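Local coordinates for isoaspartyl dipeptidase (Fervidobacterium islandicum, PDB 7CF6), which probably cleaves isoaspartyl (beta-aspartyl) dipeptides as a zinc-dependent peptidase of the amidohydrolase family, at residues A253-D258 and V311-Y316; G132-P137 and V158-I163; I6-N11 and V38-L43; L235-L240 and I272-E277; V66-G71 and P82-S87. All coordinates share one frame; numbering follows the deposited sequence.

Contact 1. Residues A253-D258 and V311-Y316; sequences ALQPKD and VSAVWY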
# COMPACT_ATOMS: atom_id res chain seq x y z
N ALA B 253 41.32 -0.20 12.12
CA ALA B 253 42.52 -0.85 12.68
C ALA B 253 43.47 -1.26 11.55
O ALA B 253 43.01 -1.60 10.44
CB ALA B 253 42.15 -2.03 13.53
N LEU B 254 44.77 -1.23 11.84
CA LEU B 254 45.84 -1.64 10.90
C LEU B 254 45.69 -3.14 10.65
O LEU B 254 45.48 -3.86 11.65
CB LEU B 254 47.22 -1.31 11.50
CG LEU B 254 48.39 -1.44 10.53
CD1 LEU B 254 48.36 -0.32 9.51
CD2 LEU B 254 49.72 -1.45 11.27
N GLN B 255 45.73 -3.57 9.40
CA GLN B 255 45.44 -4.98 9.05
C GLN B 255 46.76 -5.77 9.08
O GLN B 255 47.79 -5.28 8.64
CB GLN B 255 44.69 -5.05 7.72
CG GLN B 255 43.37 -4.27 7.74
CD GLN B 255 42.25 -5.03 8.42
OE1 GLN B 255 42.15 -6.24 8.29
NE2 GLN B 255 41.39 -4.31 9.13
N PRO B 256 46.75 -7.02 9.61
CA PRO B 256 47.93 -7.86 9.69
C PRO B 256 48.70 -8.11 8.39
O PRO B 256 49.74 -8.74 8.50
CB PRO B 256 47.39 -9.21 10.15
CG PRO B 256 46.18 -8.84 10.97
CD PRO B 256 45.58 -7.68 10.21
N LYS B 257 48.20 -7.67 7.23
CA LYS B 257 49.08 -7.51 6.03
C LYS B 257 48.78 -6.20 5.27
O LYS B 257 47.86 -6.20 4.43
CB LYS B 257 49.02 -8.76 5.14
CG LYS B 257 50.26 -9.02 4.27
CD LYS B 257 51.61 -8.70 4.93
CE LYS B 257 52.80 -9.32 4.25
NZ LYS B 257 53.02 -8.75 2.90
N ASP B 258 49.58 -5.15 5.54
CA ASP B 258 49.53 -3.80 4.93
C ASP B 258 48.07 -3.37 4.73
O ASP B 258 47.50 -2.76 5.68
CB ASP B 258 50.33 -3.75 3.61
CG ASP B 258 51.84 -3.63 3.78
OD1 ASP B 258 52.46 -4.62 4.23
OD2 ASP B 258 52.40 -2.56 3.43
N VAL B 311 39.22 -9.51 12.08
CA VAL B 311 38.92 -9.13 13.48
C VAL B 311 40.23 -9.25 14.26
O VAL B 311 40.32 -8.66 15.36
CB VAL B 311 37.75 -9.95 14.04
CG1 VAL B 311 37.92 -11.44 13.82
CG2 VAL B 311 37.49 -9.66 15.51
N SER B 312 41.25 -9.90 13.68
CA SER B 312 42.58 -10.00 14.35
C SER B 312 43.25 -8.61 14.34
O SER B 312 44.28 -8.42 15.03
CB SER B 312 43.47 -11.08 13.76
OG SER B 312 43.82 -10.82 12.41
N ALA B 313 42.67 -7.67 13.60
CA ALA B 313 43.27 -6.34 13.37
C ALA B 313 43.39 -5.54 14.69
O ALA B 313 44.40 -4.81 14.85
CB ALA B 313 42.44 -5.63 12.33
N VAL B 314 42.43 -5.68 15.61
CA VAL B 314 42.39 -4.92 16.90
C VAL B 314 43.65 -5.24 17.73
O VAL B 314 44.50 -4.34 17.92
CB VAL B 314 41.07 -5.18 17.65
CG1 VAL B 314 40.99 -4.48 19.01
CG2 VAL B 314 39.87 -4.78 16.81
N TRP B 315 43.78 -6.45 18.26
CA TRP B 315 44.92 -6.77 19.16
C TRP B 315 46.24 -6.44 18.46
O TRP B 315 47.16 -5.92 19.13
CB TRP B 315 44.91 -8.23 19.62
CG TRP B 315 45.97 -8.51 20.63
CD1 TRP B 315 46.94 -9.47 20.54
CD2 TRP B 315 46.20 -7.83 21.88
NE1 TRP B 315 47.75 -9.44 21.64
CE2 TRP B 315 47.32 -8.44 22.48
CE3 TRP B 315 45.57 -6.77 22.54
CZ2 TRP B 315 47.84 -8.02 23.71
CZ3 TRP B 315 46.07 -6.35 23.76
CH2 TRP B 315 47.19 -6.97 24.33
N TYR B 316 46.28 -6.71 17.15
CA TYR B 316 47.45 -6.47 16.26
C TYR B 316 47.86 -4.99 16.31
O TYR B 316 49.07 -4.72 16.50
CB TYR B 316 47.14 -6.82 14.82
CG TYR B 316 48.28 -6.51 13.90
CD1 TYR B 316 49.48 -7.20 14.00
CD2 TYR B 316 48.17 -5.51 12.94
CE1 TYR B 316 50.54 -6.93 13.15
CE2 TYR B 316 49.23 -5.21 12.10
CZ TYR B 316 50.42 -5.93 12.20
OH TYR B 316 51.47 -5.70 11.38
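Ala-253, the first residue past strand 249-252, points its CB at helix 313-322 and meets Ala-313 CB at 3.8 Å. Leu-254 approaches Tyr-316 with two different groups. Its carbonyl O lies in the plane of the phenol ring, at the edge, 3.4 Å from Tyr-316 CD2, whereas its side chain runs obliquely across that of the tyrosine and sets Leu-254 CD2 3.9 Å from Tyr-316 CE2. Gln-255 starts out away from the helix, but a bend at chi2 (-79°) returns the amide to it, with NE2 3.6 Å from Ala-313 CB. That amide is gripped from outside: NE2 donates to Ser-288 O and OE1 accepts from Ser-310 N. Pro-256 then covers one ring face in a CH-pi contact, its CA 4.0 Å from the Tyr-316 centroid and 18° off the ring normal. Its CG also comes to 3.4 Å from Ser-312 OG, a hydroxyl hydrogen-bonded to Ser-310 OG. With a serine in place of Tyr-316, Pro-256 would probably lose the surface it rests on and Leu-254 CD2 would be left beside a gap. Here a loop following one strand of the TIM-barrel domain is laid against a helix. The two segments meet through carbon surfaces and a ring face, while the polar ends of Gln-255 and Ser-312 are satisfied by neighbouring residues, so the join depends on shape more than on directed bonds.

Contact 2. Residues G132-P137 and V158-I163; sequences GSYRVP and VGEIAI. With ZN (zinc ion), chain Q; ZN (zinc ion), chain R; FWO ((2S)-2-[[(3S)-3-azanyl-4-oxidanyl-4-oxidanylidene-butanoyl]amino]-4-methyl-pentanoic acid), chain P.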
# COMPACT_ATOMS: atom_id res chain seq x y z
N GLY B 132 19.27 -0.05 9.00
CA GLY B 132 19.68 0.69 7.78
C GLY B 132 20.93 0.15 7.08
O GLY B 132 21.37 -1.00 7.34
N SER B 133 21.51 0.95 6.19
CA SER B 133 22.78 0.66 5.48
C SER B 133 23.32 1.98 4.92
O SER B 133 22.74 3.05 5.28
CB SER B 133 22.53 -0.37 4.43
OG SER B 133 21.55 0.09 3.50
N TYR B 134 24.37 1.92 4.09
CA TYR B 134 24.87 2.99 3.19
C TYR B 134 23.73 3.91 2.75
O TYR B 134 23.80 5.11 3.01
CB TYR B 134 25.52 2.38 1.93
CG TYR B 134 27.01 2.20 1.94
CD1 TYR B 134 27.68 1.73 3.06
CD2 TYR B 134 27.77 2.50 0.82
CE1 TYR B 134 29.06 1.55 3.05
CE2 TYR B 134 29.15 2.34 0.80
CZ TYR B 134 29.81 1.84 1.92
OH TYR B 134 31.17 1.67 1.90
N ARG B 135 22.72 3.36 2.07
CA ARG B 135 21.79 4.16 1.23
C ARG B 135 20.83 4.98 2.08
O ARG B 135 20.41 4.49 3.14
CB ARG B 135 20.97 3.23 0.32
CG ARG B 135 20.06 3.93 -0.68
CD ARG B 135 19.36 2.92 -1.59
NE ARG B 135 17.92 3.12 -1.59
CZ ARG B 135 17.25 3.92 -2.41
NH1 ARG B 135 17.87 4.62 -3.35
NH2 ARG B 135 15.94 4.04 -2.28
N VAL B 136 20.44 6.16 1.58
CA VAL B 136 19.36 7.05 2.12
C VAL B 136 18.27 7.19 1.06
O VAL B 136 18.54 7.65 -0.05
CB VAL B 136 19.92 8.42 2.52
CG1 VAL B 136 18.81 9.40 2.88
CG2 VAL B 136 20.92 8.32 3.68
N PRO B 137 16.99 6.82 1.33
CA PRO B 137 16.53 6.38 2.66
C PRO B 137 16.99 5.01 3.18
O PRO B 137 17.30 4.11 2.40
CB PRO B 137 15.00 6.37 2.47
CG PRO B 137 14.81 6.06 1.00
CD PRO B 137 15.92 6.81 0.32
N VAL B 158 21.44 3.40 13.76
CA VAL B 158 21.38 3.24 12.27
C VAL B 158 22.76 3.46 11.63
O VAL B 158 23.52 4.35 12.09
CB VAL B 158 20.35 4.20 11.66
CG1 VAL B 158 20.81 5.64 11.73
CG2 VAL B 158 20.03 3.83 10.23
N GLY B 159 23.05 2.71 10.57
CA GLY B 159 24.30 2.87 9.81
C GLY B 159 24.60 1.68 8.91
O GLY B 159 23.78 0.79 8.75
N GLU B 160 25.78 1.71 8.28
CA GLU B 160 26.64 2.88 8.25
C GLU B 160 26.14 3.78 7.10
O GLU B 160 26.12 3.27 5.96
CB GLU B 160 28.11 2.48 8.12
CG GLU B 160 28.35 1.38 7.10
CD GLU B 160 29.80 1.04 6.80
OE1 GLU B 160 30.67 1.91 6.98
OE2 GLU B 160 30.04 -0.11 6.36
N ILE B 161 25.68 5.00 7.39
CA ILE B 161 25.15 5.97 6.38
C ILE B 161 26.33 6.49 5.56
O ILE B 161 27.33 6.94 6.16
CB ILE B 161 24.38 7.13 7.04
CG1 ILE B 161 23.17 6.63 7.83
CG2 ILE B 161 23.99 8.17 6.00
CD1 ILE B 161 22.28 5.63 7.10
N ALA B 162 26.22 6.41 4.24
CA ALA B 162 27.29 6.77 3.28
C ALA B 162 27.19 8.27 2.94
O ALA B 162 26.14 8.74 2.37
CB ALA B 162 27.18 5.90 2.06
N ILE B 163 28.24 9.01 3.31
CA ILE B 163 28.38 10.46 2.99
C ILE B 163 29.78 10.68 2.43
O ILE B 163 30.71 10.04 2.93
CB ILE B 163 28.11 11.32 4.23
CG1 ILE B 163 29.16 11.07 5.31
CG2 ILE B 163 26.70 11.10 4.73
CD1 ILE B 163 29.13 12.07 6.43
ZN ZN Q . 32.42 1.96 5.49
ZN ZN R . 32.24 -1.23 7.16
C10 FWO P . 36.17 0.78 2.71
C13 FWO P . 32.97 -1.50 2.28
C15 FWO P . 36.25 2.08 1.89
C17 FWO P . 31.18 -3.23 2.86
O01 FWO P . 36.29 3.22 2.49
O02 FWO P . 33.97 -0.57 4.23
O03 FWO P . 36.30 2.00 0.62
O04 FWO P . 31.93 -4.21 3.18
O05 FWO P . 30.04 -3.49 2.36
N06 FWO P . 35.06 -0.05 2.22
N07 FWO P . 31.80 -1.34 4.46
C08 FWO P . 37.50 0.02 2.54
C09 FWO P . 38.78 0.88 2.39
C11 FWO P . 39.80 0.22 1.45
C12 FWO P . 39.38 1.08 3.79
C14 FWO P . 34.02 -0.67 3.04
C16 FWO P . 31.66 -1.75 3.06
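The Tyr-134 ring and the Glu-160 carboxylate run side by side in the same direction with their planes 89° apart, and Glu-160 OE2 lies at the ring edge, in plane, 3.8 Å from Tyr-134 CE1. Ala-162 CB comes in obliquely, 3.7 Å from Tyr-134 CD2, and the ring also stacks with His-199. Behind these groups a straight bond joins the backbones: Ala-162 N donates to Tyr-134 O over 3.0 Å (170° at the hydrogen), on a lone pair in the carbonyl plane. Extended beyond CG (chi2 173°), Glu-160 reaches both metals of the binuclear centre, with OE1 2.3 Å from the zinc of chain Q and OE2 2.6 Å from that of chain R. OE2 also accepts from the dipeptide's N07 at 2.9 Å. A valine replacing Tyr-134 would probably leave His-199 without its stacking partner and open a gap beside C16 of the ligand. From barrel strand 155-163, one carboxylate thus bridges two zinc ions and binds the ligand amine, with the tyrosine ring beside it.

Contact 3. Residues I6-N11 and V38-L43; sequences IKIIKN and VNTSVL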
# COMPACT_ATOMS: atom_id res chain seq x y z
N ILE B 6 31.14 -20.08 40.46
CA ILE B 6 32.10 -19.13 41.11
C ILE B 6 33.52 -19.48 40.67
O ILE B 6 33.96 -20.63 40.85
CB ILE B 6 31.94 -19.09 42.65
CG1 ILE B 6 30.48 -18.86 43.05
CG2 ILE B 6 32.83 -18.02 43.25
CD1 ILE B 6 29.98 -17.46 42.72
N LYS B 7 34.23 -18.49 40.13
CA LYS B 7 35.63 -18.64 39.66
C LYS B 7 36.54 -17.57 40.31
O LYS B 7 36.05 -16.48 40.65
CB LYS B 7 35.63 -18.60 38.14
CG LYS B 7 34.74 -19.64 37.48
CD LYS B 7 34.91 -19.70 35.98
CE LYS B 7 34.17 -20.85 35.33
NZ LYS B 7 32.74 -20.52 35.12
N ILE B 8 37.82 -17.88 40.48
CA ILE B 8 38.82 -16.91 40.98
C ILE B 8 40.08 -17.02 40.13
O ILE B 8 40.51 -18.18 39.86
CB ILE B 8 39.13 -17.15 42.46
CG1 ILE B 8 37.85 -17.40 43.26
CG2 ILE B 8 39.93 -15.97 43.01
CD1 ILE B 8 38.06 -18.14 44.55
N ILE B 9 40.62 -15.86 39.72
CA ILE B 9 41.92 -15.73 39.01
C ILE B 9 42.91 -15.17 40.03
O ILE B 9 42.68 -14.02 40.45
CB ILE B 9 41.80 -14.86 37.76
CG1 ILE B 9 40.76 -15.41 36.78
CG2 ILE B 9 43.15 -14.69 37.08
CD1 ILE B 9 40.70 -14.70 35.44
N LYS B 10 43.94 -15.94 40.37
CA LYS B 10 45.00 -15.62 41.37
C LYS B 10 46.31 -15.25 40.66
O LYS B 10 46.57 -15.83 39.56
CB LYS B 10 45.23 -16.81 42.31
CG LYS B 10 44.03 -17.21 43.16
CD LYS B 10 44.38 -18.04 44.40
CE LYS B 10 43.93 -17.37 45.69
NZ LYS B 10 44.72 -17.84 46.86
N ASN B 11 47.08 -14.34 41.27
CA ASN B 11 48.51 -14.03 41.02
C ASN B 11 48.71 -13.53 39.59
O ASN B 11 49.72 -13.94 38.96
CB ASN B 11 49.41 -15.25 41.25
CG ASN B 11 49.12 -15.88 42.59
OD1 ASN B 11 48.62 -15.20 43.49
ND2 ASN B 11 49.40 -17.17 42.72
N VAL B 38 43.66 -13.78 49.23
CA VAL B 38 42.68 -14.20 50.28
C VAL B 38 42.44 -15.71 50.16
O VAL B 38 42.45 -16.20 49.02
CB VAL B 38 41.38 -13.37 50.20
CG1 VAL B 38 40.83 -13.32 48.77
CG2 VAL B 38 40.31 -13.85 51.19
N ASN B 39 42.24 -16.39 51.31
CA ASN B 39 42.02 -17.87 51.44
C ASN B 39 40.86 -18.31 50.53
O ASN B 39 39.69 -18.08 50.92
CB ASN B 39 41.81 -18.32 52.89
CG ASN B 39 40.77 -17.54 53.68
OD1 ASN B 39 39.85 -16.94 53.12
ND2 ASN B 39 40.90 -17.57 54.99
N THR B 40 41.16 -18.93 49.39
CA THR B 40 40.18 -19.39 48.36
C THR B 40 39.96 -20.92 48.43
O THR B 40 39.16 -21.44 47.62
CB THR B 40 40.63 -18.98 46.95
OG1 THR B 40 41.87 -19.65 46.67
CG2 THR B 40 40.75 -17.48 46.80
N SER B 41 40.67 -21.60 49.34
CA SER B 41 40.37 -22.99 49.77
C SER B 41 39.78 -22.94 51.18
O SER B 41 40.34 -23.56 52.10
CB SER B 41 41.60 -23.86 49.68
OG SER B 41 42.05 -23.94 48.34
N VAL B 42 38.70 -22.18 51.35
CA VAL B 42 37.86 -22.17 52.58
C VAL B 42 36.37 -22.28 52.20
O VAL B 42 35.57 -22.54 53.12
CB VAL B 42 38.17 -20.93 53.44
CG1 VAL B 42 37.42 -19.69 52.95
CG2 VAL B 42 37.89 -21.19 54.91
N LEU B 43 36.03 -22.16 50.91
CA LEU B 43 34.62 -22.19 50.40
C LEU B 43 34.07 -23.61 50.51
O LEU B 43 34.74 -24.58 50.11
CB LEU B 43 34.58 -21.69 48.95
CG LEU B 43 35.09 -20.27 48.73
CD1 LEU B 43 36.47 -20.29 48.10
CD2 LEU B 43 34.12 -19.48 47.86
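Ile-8 and Thr-40 mark the closest backbone approach, yet their CA atoms are 7.9 Å apart, too far for strand pairing, and strand 7-10 meets the loop 38-43 through side chains. The side chains of the two pass alongside, heading opposite ways, with Ile-8 CD1 3.6 Å from Thr-40 CG2. The same isoleucine methyl faces Leu-43 CD1 at a looser 4.4 Å. The sheet involved is a mixed four-stranded one, in the order 31-35, 23-27, 7-10, 48-51, and the loop connects its two outermost strands, so that the chain crosses over the inner pair. Thr-40 also touches Ile-49 of strand 48-51, and Ile-6 packs on Ile-32 of a neighbouring subunit. Lys-10 and Thr-40 reach for each other tip to tip, with Lys-10 CE 3.4 Å from Thr-40 CG2. A bend at chi3 (121°) turns the end of the lysine along the loop, where NZ comes to 3.5 Å from Val-38 O and forms a long, weak ion pair with Asp-24.

Contact 4. Residues L235-L240 and I272-E277; sequences LFEQGL and ICEAYE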
# COMPACT_ATOMS: atom_id res chain seq x y z
N LEU B 235 41.44 14.24 6.36
CA LEU B 235 40.21 13.77 7.06
C LEU B 235 40.52 13.62 8.54
O LEU B 235 39.68 14.01 9.34
CB LEU B 235 39.74 12.44 6.46
CG LEU B 235 38.32 12.00 6.85
CD1 LEU B 235 37.34 13.17 6.82
CD2 LEU B 235 37.80 10.89 5.96
N PHE B 236 41.69 13.09 8.89
CA PHE B 236 42.08 12.88 10.31
C PHE B 236 42.17 14.24 11.02
O PHE B 236 41.77 14.29 12.21
CB PHE B 236 43.36 12.05 10.45
CG PHE B 236 43.68 11.72 11.88
CD1 PHE B 236 42.76 11.06 12.68
CD2 PHE B 236 44.87 12.12 12.47
CE1 PHE B 236 43.03 10.80 14.02
CE2 PHE B 236 45.14 11.84 13.81
CZ PHE B 236 44.22 11.18 14.58
N GLU B 237 42.61 15.31 10.34
CA GLU B 237 42.74 16.66 10.97
C GLU B 237 41.34 17.28 11.14
O GLU B 237 41.14 17.96 12.16
CB GLU B 237 43.74 17.55 10.22
CG GLU B 237 44.83 18.15 11.11
CD GLU B 237 46.05 17.26 11.36
OE1 GLU B 237 46.02 16.07 10.97
OE2 GLU B 237 47.05 17.76 11.94
N GLN B 238 40.38 16.98 10.25
CA GLN B 238 38.93 17.31 10.42
C GLN B 238 38.34 16.53 11.61
O GLN B 238 37.35 17.03 12.25
CB GLN B 238 38.12 17.00 9.15
CG GLN B 238 37.76 18.24 8.32
CD GLN B 238 36.42 18.16 7.61
OE1 GLN B 238 36.10 17.22 6.89
NE2 GLN B 238 35.62 19.20 7.77
N GLY B 239 38.89 15.33 11.88
CA GLY B 239 38.50 14.45 12.99
C GLY B 239 38.84 15.07 14.33
O GLY B 239 37.94 15.21 15.16
N LEU B 240 40.10 15.47 14.50
CA LEU B 240 40.62 16.12 15.74
C LEU B 240 39.77 17.36 16.08
O LEU B 240 39.38 17.48 17.26
CB LEU B 240 42.10 16.46 15.55
CG LEU B 240 43.06 15.26 15.58
CD1 LEU B 240 44.40 15.68 16.14
CD2 LEU B 240 42.50 14.09 16.39
N ILE B 272 46.92 7.30 15.83
CA ILE B 272 46.66 7.01 17.26
C ILE B 272 47.69 7.78 18.08
O ILE B 272 47.29 8.50 19.00
CB ILE B 272 46.66 5.49 17.52
CG1 ILE B 272 45.35 4.88 17.02
CG2 ILE B 272 46.95 5.16 18.99
CD1 ILE B 272 45.26 3.39 17.20
N CYS B 273 48.97 7.67 17.73
CA CYS B 273 50.08 8.40 18.41
C CYS B 273 49.86 9.92 18.34
O CYS B 273 50.03 10.58 19.36
CB CYS B 273 51.44 8.03 17.83
SG CYS B 273 51.85 6.28 18.04
N GLU B 274 49.45 10.46 17.20
CA GLU B 274 49.16 11.91 17.12
C GLU B 274 48.04 12.28 18.10
O GLU B 274 48.09 13.38 18.59
CB GLU B 274 48.81 12.34 15.69
CG GLU B 274 48.70 13.85 15.53
CD GLU B 274 48.48 14.33 14.11
OE1 GLU B 274 48.92 13.62 13.16
OE2 GLU B 274 47.85 15.40 13.94
N ALA B 275 47.07 11.41 18.37
CA ALA B 275 45.92 11.73 19.25
C ALA B 275 46.37 11.71 20.71
O ALA B 275 45.81 12.47 21.52
CB ALA B 275 44.75 10.79 19.02
N TYR B 276 47.35 10.86 21.06
CA TYR B 276 47.99 10.85 22.40
C TYR B 276 48.73 12.18 22.59
O TYR B 276 48.31 12.97 23.46
CB TYR B 276 48.88 9.62 22.58
CG TYR B 276 49.48 9.46 23.96
CD1 TYR B 276 48.67 9.38 25.09
CD2 TYR B 276 50.85 9.35 24.14
CE1 TYR B 276 49.21 9.22 26.35
CE2 TYR B 276 51.42 9.18 25.40
CZ TYR B 276 50.59 9.12 26.51
OH TYR B 276 51.13 8.93 27.75
N GLU B 277 49.76 12.44 21.76
CA GLU B 277 50.56 13.70 21.73
C GLU B 277 49.65 14.88 22.10
O GLU B 277 50.04 15.62 23.02
CB GLU B 277 51.22 13.92 20.36
CG GLU B 277 52.40 13.00 20.04
CD GLU B 277 52.94 13.03 18.60
OE1 GLU B 277 52.93 14.12 17.98
OE2 GLU B 277 53.38 11.96 18.08
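Phe-236 and Glu-274 are the main bridge in a spaced helix-helix contact between 233-243 and 268-277, two helices on the outside of the TIM-barrel domain. The axes of the two short segments come no closer than 11.7 Å and run in roughly the same direction, 32° apart. The backbones stay apart: the nearest pair of CA atoms, those of Leu-240 and Ala-275, is 7.7 Å apart. Phe-236 fills the interval edge-on. With CG anti to the backbone N (chi1 -174°), the ring extends toward the second helix and offers its rim, CE2 at 4.2 Å from Glu-274 CB and CZ at 4.5 Å from Ala-275 CB. One ring face is covered from its own helix by Leu-240, whose CG stands 4.3 Å above the plane and toward the rim. Inward, Phe-236 continues onto Ile-249 and Leu-251 of strand 249-252, and Ala-275 onto Val-284 of strand 284-287, so the apolar part of the contact merges with the layer between helices and barrel. The outer part is acidic. Glu-274 extends past the ring's rim, its carboxylate plane 84° from the ring, and places OE2 3.2 Å from Glu-237 OE2 and 4.1 Å from Leu-240 CD1. If both carboxylates are ionised their closeness is likely to be unfavourable, unless a proton or solvent eases it, so the attraction here probably rests on the phenylalanine rim and its aliphatic neighbours.

Contact 5. Residues V66-G71 and P82-S87; sequences VHITGG and PELKIS. With ZN (zinc ion), chain R; FWO ((2S)-2-[[(3S)-3-azanyl-4-oxidanyl-4-oxidanylidene-butanoyl]amino]-4-methyl-pentanoic acid), chain P.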
# COMPACT_ATOMS: atom_id res chain seq x y z
N VAL B 66 31.64 -4.37 12.49
CA VAL B 66 31.87 -5.72 11.91
C VAL B 66 30.68 -6.12 11.01
O VAL B 66 29.51 -5.93 11.42
CB VAL B 66 32.12 -6.75 13.02
CG1 VAL B 66 32.60 -8.09 12.47
CG2 VAL B 66 33.12 -6.23 14.02
N HIS B 67 30.98 -6.62 9.81
CA HIS B 67 30.01 -7.18 8.84
C HIS B 67 29.79 -8.66 9.14
O HIS B 67 30.26 -9.50 8.37
CB HIS B 67 30.51 -6.91 7.42
CG HIS B 67 30.49 -5.45 7.12
ND1 HIS B 67 29.36 -4.83 6.62
CD2 HIS B 67 31.42 -4.50 7.33
CE1 HIS B 67 29.61 -3.55 6.50
NE2 HIS B 67 30.86 -3.32 6.95
N ILE B 68 29.12 -8.96 10.25
CA ILE B 68 29.06 -10.34 10.82
C ILE B 68 28.37 -11.30 9.82
O ILE B 68 28.62 -12.51 9.89
CB ILE B 68 28.36 -10.33 12.19
CG1 ILE B 68 26.94 -9.73 12.13
CG2 ILE B 68 29.23 -9.61 13.21
CD1 ILE B 68 26.10 -9.98 13.37
N THR B 69 27.55 -10.76 8.91
CA THR B 69 26.81 -11.54 7.88
C THR B 69 27.66 -11.70 6.62
O THR B 69 27.20 -12.41 5.71
CB THR B 69 25.47 -10.87 7.53
OG1 THR B 69 25.70 -9.55 7.03
CG2 THR B 69 24.54 -10.82 8.72
N GLY B 70 28.81 -11.04 6.55
CA GLY B 70 29.49 -10.75 5.27
C GLY B 70 28.97 -9.45 4.66
O GLY B 70 27.88 -8.97 5.05
N GLY B 71 29.77 -8.87 3.76
CA GLY B 71 29.45 -7.65 3.00
C GLY B 71 30.17 -7.63 1.67
O GLY B 71 30.33 -8.69 1.08
N PRO B 82 32.61 -13.74 2.75
CA PRO B 82 32.00 -14.68 3.69
C PRO B 82 31.72 -14.08 5.08
O PRO B 82 32.24 -13.01 5.39
CB PRO B 82 33.00 -15.84 3.77
CG PRO B 82 34.32 -15.28 3.30
CD PRO B 82 33.99 -14.10 2.42
N GLU B 83 30.92 -14.80 5.86
CA GLU B 83 30.38 -14.36 7.18
C GLU B 83 31.38 -14.72 8.28
O GLU B 83 32.29 -15.52 8.02
CB GLU B 83 29.00 -14.96 7.44
CG GLU B 83 29.00 -16.43 7.83
CD GLU B 83 27.82 -16.92 8.67
OE1 GLU B 83 27.66 -18.16 8.77
OE2 GLU B 83 27.04 -16.07 9.26
N LEU B 84 31.21 -14.12 9.46
CA LEU B 84 32.23 -14.13 10.54
C LEU B 84 32.08 -15.42 11.32
O LEU B 84 30.93 -15.80 11.58
CB LEU B 84 32.01 -12.93 11.45
CG LEU B 84 32.66 -13.05 12.83
CD1 LEU B 84 34.17 -13.05 12.73
CD2 LEU B 84 32.19 -11.92 13.73
N LYS B 85 33.21 -16.06 11.66
CA LYS B 85 33.29 -17.27 12.52
C LYS B 85 33.67 -16.85 13.94
O LYS B 85 34.60 -16.04 14.10
CB LYS B 85 34.35 -18.25 12.01
CG LYS B 85 34.13 -18.88 10.64
CD LYS B 85 35.40 -19.52 10.10
CE LYS B 85 35.22 -20.94 9.59
NZ LYS B 85 36.52 -21.58 9.24
N ILE B 86 33.05 -17.42 14.95
CA ILE B 86 33.31 -16.96 16.36
C ILE B 86 34.73 -17.40 16.74
O ILE B 86 35.32 -16.78 17.66
CB ILE B 86 32.18 -17.43 17.33
CG1 ILE B 86 32.58 -17.29 18.81
CG2 ILE B 86 31.66 -18.84 17.01
CD1 ILE B 86 31.43 -17.38 19.79
N SER B 87 35.32 -18.39 16.06
CA SER B 87 36.71 -18.84 16.34
C SER B 87 37.68 -17.71 15.95
O SER B 87 38.63 -17.51 16.69
CB SER B 87 37.05 -20.15 15.70
OG SER B 87 36.64 -20.18 14.34
ZN ZN R . 32.24 -1.23 7.16
C10 FWO P . 36.17 0.78 2.71
C13 FWO P . 32.97 -1.50 2.28
C15 FWO P . 36.25 2.08 1.89
C17 FWO P . 31.18 -3.23 2.86
O01 FWO P . 36.29 3.22 2.49
O02 FWO P . 33.97 -0.57 4.23
O03 FWO P . 36.30 2.00 0.62
O04 FWO P . 31.93 -4.21 3.18
O05 FWO P . 30.04 -3.49 2.36
N06 FWO P . 35.06 -0.05 2.22
N07 FWO P . 31.80 -1.34 4.46
C08 FWO P . 37.50 0.02 2.54
C09 FWO P . 38.78 0.88 2.39
C11 FWO P . 39.80 0.22 1.45
C12 FWO P . 39.38 1.08 3.79
C14 FWO P . 34.02 -0.67 3.04
C16 FWO P . 31.66 -1.75 3.06
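Leu-84 N donates to Ile-68 O over 3.1 Å in the one hydrogen bond that links the two segments. It is nearly straight (175° at the hydrogen), although the donor stands 42° out of the carbonyl plane. Within 66-71, a type I turn from His-67 to Gly-70 is closed by Gly-70 N on His-67 O at 2.8 Å, and Thr-69 OG1 donates to Gly-70 O, in plane on a lone pair. Apolar contact comes from Leu-84, whose CD2 rests 3.8 Å from Ile-68 CG2 and 4.1 Å from Val-66 CG1. With chi1 at 161° the leucine's CG stands opposite its backbone N, which carries CD2 to them. Glu-83 lays its CB 3.5 Å from Ile-68 O, while its carboxylate forms a salt bridge with Lys-116. Metal binding comes from the head of the turn, where His-67 NE2 holds the zinc of chain R at 2.5 Å, in the ring plane. Ligand O04 lies 4.0 Å above the centre of that ring. His-65 and His-67 form the family's His-X-His motif at the end of a barrel strand; hydrogen bonds and apolar packing just beyond it probably hold in place the turn from which the second histidine reaches the zinc.

Overall arrangement
Along the chain the order is contact 3, contact 5, contact 2, then contacts 4 and 1, whose segments alternate. Contact 3 stands apart in the small mixed sheet, its centre 49 Å from that of contact 2. The other four belong to the amidohydrolase TIM-barrel domain. Contacts 2 and 5 have centres 19 Å apart but converge on the bound dipeptide and on the zinc of chain R, which links residues from the ends of strands 55-66 and 155-163. Contact 1 touches contact 5 where Val-311 CG1 meets Leu-84 CD1 at 4.2 Å. Contact 4 lies across the chain's centre from contact 5: the zinc and ligand site is built from loops and strand ends of the barrel, while contact 4 ties helices on its outside.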